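Local coordinates for protein Proline/betaine transporter, RALF (Rickettsia prowazekii str. Madrid E, PDB 4D7R) that probably acts as a guanine nucleotide exchange factor, here as an engineered chimera joining a Rickettsia Sec7 domain to a Legionella capping domain, at residues T67-Y72 with T102-F107. Residues are numbered along the deposited sequence; the frame is centred on the assembly and turned at random.
Sequences TAKIFY and TKQFDF
A single water joins Y72 to D106, taking the amide hydrogen of D106 N at 2.9 Å and lying 3.2 Å from Y72 OH. No direct hydrogen bond crosses between segments 67-72 and 102-107, and this water links the far end of the tyrosine to the D106 backbone; the rest of the contact illustrates how one aromatic ring can be held by two consecutive residues acting on different parts of it. Q104 covers a face: its CB stands 3.6 Å from the centroid of the Y72 ring, 16° off the ring normal, a CH-pi contact displaced toward CG. F105 takes the edge. Y72 CE1 sits over the centre of the F105 ring, with the two planes at 73° and the centroids 5.0 Å apart, a T-shaped pair. The tyrosine reaches both because its CG is anti to the backbone N (chi1 -174°), which carries the ring out from the helix toward segment 102-107. In the Sec7 domain, the Rickettsia part of this fusion, the arrangement ties helix 63-73 to the turn that follows helix 92-103; F105 O also accepts a hydrogen bond from H142 NE2 of helix 129-146. The Q104 chain bends at its second torsion, turning its amide across the CB and CD2 side of the tyrosine, with its plane moderately inclined to that of the ring. Q104 OE1 lies 3.5 Å from Y72 CD2, while Q104 NE2 lies against the backbone of helix 63-73, 3.5 Å from K69 CA. K69 CB lies beside the same nitrogen, while the ammonium group of K69 forms salt bridges with E73 and D30.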
loop_
_atom_site.group_PDB
_atom_site.type_symbol
_atom_site.label_atom_id
_atom_site.label_comp_id
_atom_site.label_asym_id
_atom_site.label_seq_id
_atom_site.Cartn_x
_atom_site.Cartn_y
_atom_site.Cartn_z
ATOM N N THR A 67 6.955 2.424 19.591
ATOM C CA THR A 67 5.871 2.141 18.654
ATOM C C THR A 67 6.035 0.756 18.014
ATOM O O THR A 67 5.081 -0.028 17.976
ATOM C CB THR A 67 5.738 3.279 17.618
ATOM O OG1 THR A 67 5.588 4.513 18.328
ATOM C CG2 THR A 67 4.554 3.086 16.715
ATOM N N ALA A 68 7.246 0.458 17.502
ATOM C CA ALA A 68 7.527 -0.807 16.841
ATOM C C ALA A 68 7.350 -1.981 17.807
ATOM O O ALA A 68 6.789 -3.015 17.427
ATOM C CB ALA A 68 8.939 -0.784 16.300
ATOM N N LYS A 69 7.776 -1.777 19.073
ATOM C CA LYS A 69 7.686 -2.743 20.174
ATOM C C LYS A 69 6.213 -3.062 20.449
ATOM O O LYS A 69 5.863 -4.232 20.542
ATOM C CB LYS A 69 8.348 -2.190 21.441
ATOM C CG LYS A 69 8.435 -3.194 22.579
ATOM C CD LYS A 69 9.045 -2.535 23.829
ATOM C CE LYS A 69 9.245 -3.498 24.971
ATOM N NZ LYS A 69 7.959 -3.744 25.672
ATOM N N ILE A 70 5.361 -2.035 20.550
ATOM C CA ILE A 70 3.917 -2.227 20.765
ATOM C C ILE A 70 3.287 -2.985 19.578
ATOM O O ILE A 70 2.579 -3.977 19.806
ATOM C CB ILE A 70 3.225 -0.884 21.099
ATOM C CG1 ILE A 70 3.718 -0.337 22.463
ATOM C CG2 ILE A 70 1.690 -0.985 21.041
ATOM C CD1 ILE A 70 3.090 1.015 22.904
ATOM N N PHE A 71 3.597 -2.565 18.318
ATOM C CA PHE A 71 3.063 -3.204 17.114
ATOM C C PHE A 71 3.405 -4.693 17.075
ATOM O O PHE A 71 2.541 -5.529 16.798
ATOM C CB PHE A 71 3.570 -2.485 15.834
ATOM C CG PHE A 71 2.978 -1.138 15.447
ATOM C CD1 PHE A 71 1.996 -0.529 16.232
ATOM C CD2 PHE A 71 3.353 -0.513 14.257
ATOM C CE1 PHE A 71 1.437 0.699 15.853
ATOM C CE2 PHE A 71 2.791 0.712 13.881
ATOM C CZ PHE A 71 1.848 1.313 14.685
ATOM N N TYR A 72 4.641 -5.019 17.426
ATOM C CA TYR A 72 5.126 -6.384 17.397
ATOM C C TYR A 72 4.559 -7.249 18.530
ATOM O O TYR A 72 4.039 -8.350 18.283
ATOM C CB TYR A 72 6.655 -6.374 17.442
ATOM C CG TYR A 72 7.255 -7.748 17.277
ATOM C CD1 TYR A 72 7.289 -8.369 16.030
ATOM C CD2 TYR A 72 7.734 -8.457 18.375
ATOM C CE1 TYR A 72 7.825 -9.643 15.872
ATOM C CE2 TYR A 72 8.244 -9.746 18.236
ATOM C CZ TYR A 72 8.302 -10.325 16.977
ATOM O OH TYR A 72 8.828 -11.576 16.826
ATOM N N THR A 102 10.569 -4.351 11.812
ATOM C CA THR A 102 11.166 -5.494 11.155
ATOM C C THR A 102 12.325 -6.060 11.981
ATOM O O THR A 102 12.450 -7.278 12.063
ATOM C CB THR A 102 11.469 -5.160 9.698
ATOM O OG1 THR A 102 10.238 -4.705 9.133
ATOM C CG2 THR A 102 11.926 -6.363 8.923
ATOM N N LYS A 103 13.077 -5.184 12.686
ATOM C CA LYS A 103 14.204 -5.593 13.543
ATOM C C LYS A 103 13.806 -6.479 14.728
ATOM O O LYS A 103 14.620 -7.288 15.170
ATOM C CB LYS A 103 15.070 -4.396 13.953
ATOM C CG LYS A 103 16.108 -4.071 12.872
ATOM C CD LYS A 103 16.854 -2.759 13.132
ATOM C CE LYS A 103 17.982 -2.521 12.144
ATOM N NZ LYS A 103 17.500 -2.379 10.744
ATOM N N GLN A 104 12.538 -6.398 15.180
ATOM C CA GLN A 104 11.990 -7.228 16.261
ATOM C C GLN A 104 11.994 -8.730 15.868
ATOM O O GLN A 104 12.065 -9.608 16.735
ATOM C CB GLN A 104 10.544 -6.802 16.552
ATOM C CG GLN A 104 10.390 -5.407 17.208
ATOM C CD GLN A 104 10.504 -5.451 18.712
ATOM O OE1 GLN A 104 10.483 -6.518 19.346
ATOM N NE2 GLN A 104 10.701 -4.298 19.327
ATOM N N PHE A 105 11.881 -9.025 14.575
ATOM C CA PHE A 105 11.870 -10.424 14.100
ATOM C C PHE A 105 13.270 -11.022 14.124
ATOM O O PHE A 105 14.225 -10.394 13.674
ATOM C CB PHE A 105 11.339 -10.502 12.661
ATOM C CG PHE A 105 9.880 -10.170 12.485
ATOM C CD1 PHE A 105 9.446 -8.842 12.461
ATOM C CD2 PHE A 105 8.937 -11.179 12.315
ATOM C CE1 PHE A 105 8.101 -8.535 12.273
ATOM C CE2 PHE A 105 7.587 -10.867 12.139
ATOM C CZ PHE A 105 7.184 -9.550 12.087
ATOM N N ASP A 106 13.383 -12.241 14.622
ATOM C CA ASP A 106 14.650 -12.959 14.619
ATOM C C ASP A 106 14.611 -13.921 13.410
ATOM O O ASP A 106 13.863 -14.893 13.415
ATOM C CB ASP A 106 14.859 -13.714 15.942
ATOM C CG ASP A 106 16.139 -14.531 15.990
ATOM O OD1 ASP A 106 17.108 -14.172 15.269
ATOM O OD2 ASP A 106 16.180 -15.520 16.752
ATOM N N PHE A 107 15.362 -13.593 12.349
ATOM C CA PHE A 107 15.403 -14.403 11.133
ATOM C C PHE A 107 16.753 -15.113 11.008
ATOM O O PHE A 107 17.026 -15.682 9.954
ATOM C CB PHE A 107 15.182 -13.511 9.893
ATOM C CG PHE A 107 13.801 -12.910 9.739
ATOM C CD1 PHE A 107 12.667 -13.614 10.137
ATOM C CD2 PHE A 107 13.632 -11.679 9.135
ATOM C CE1 PHE A 107 11.389 -13.064 9.979
ATOM C CE2 PHE A 107 12.351 -11.143 8.950
ATOM C CZ PHE A 107 11.242 -11.845 9.364
HETATM O O HOH W 1 11.231 -13.520 16.154
#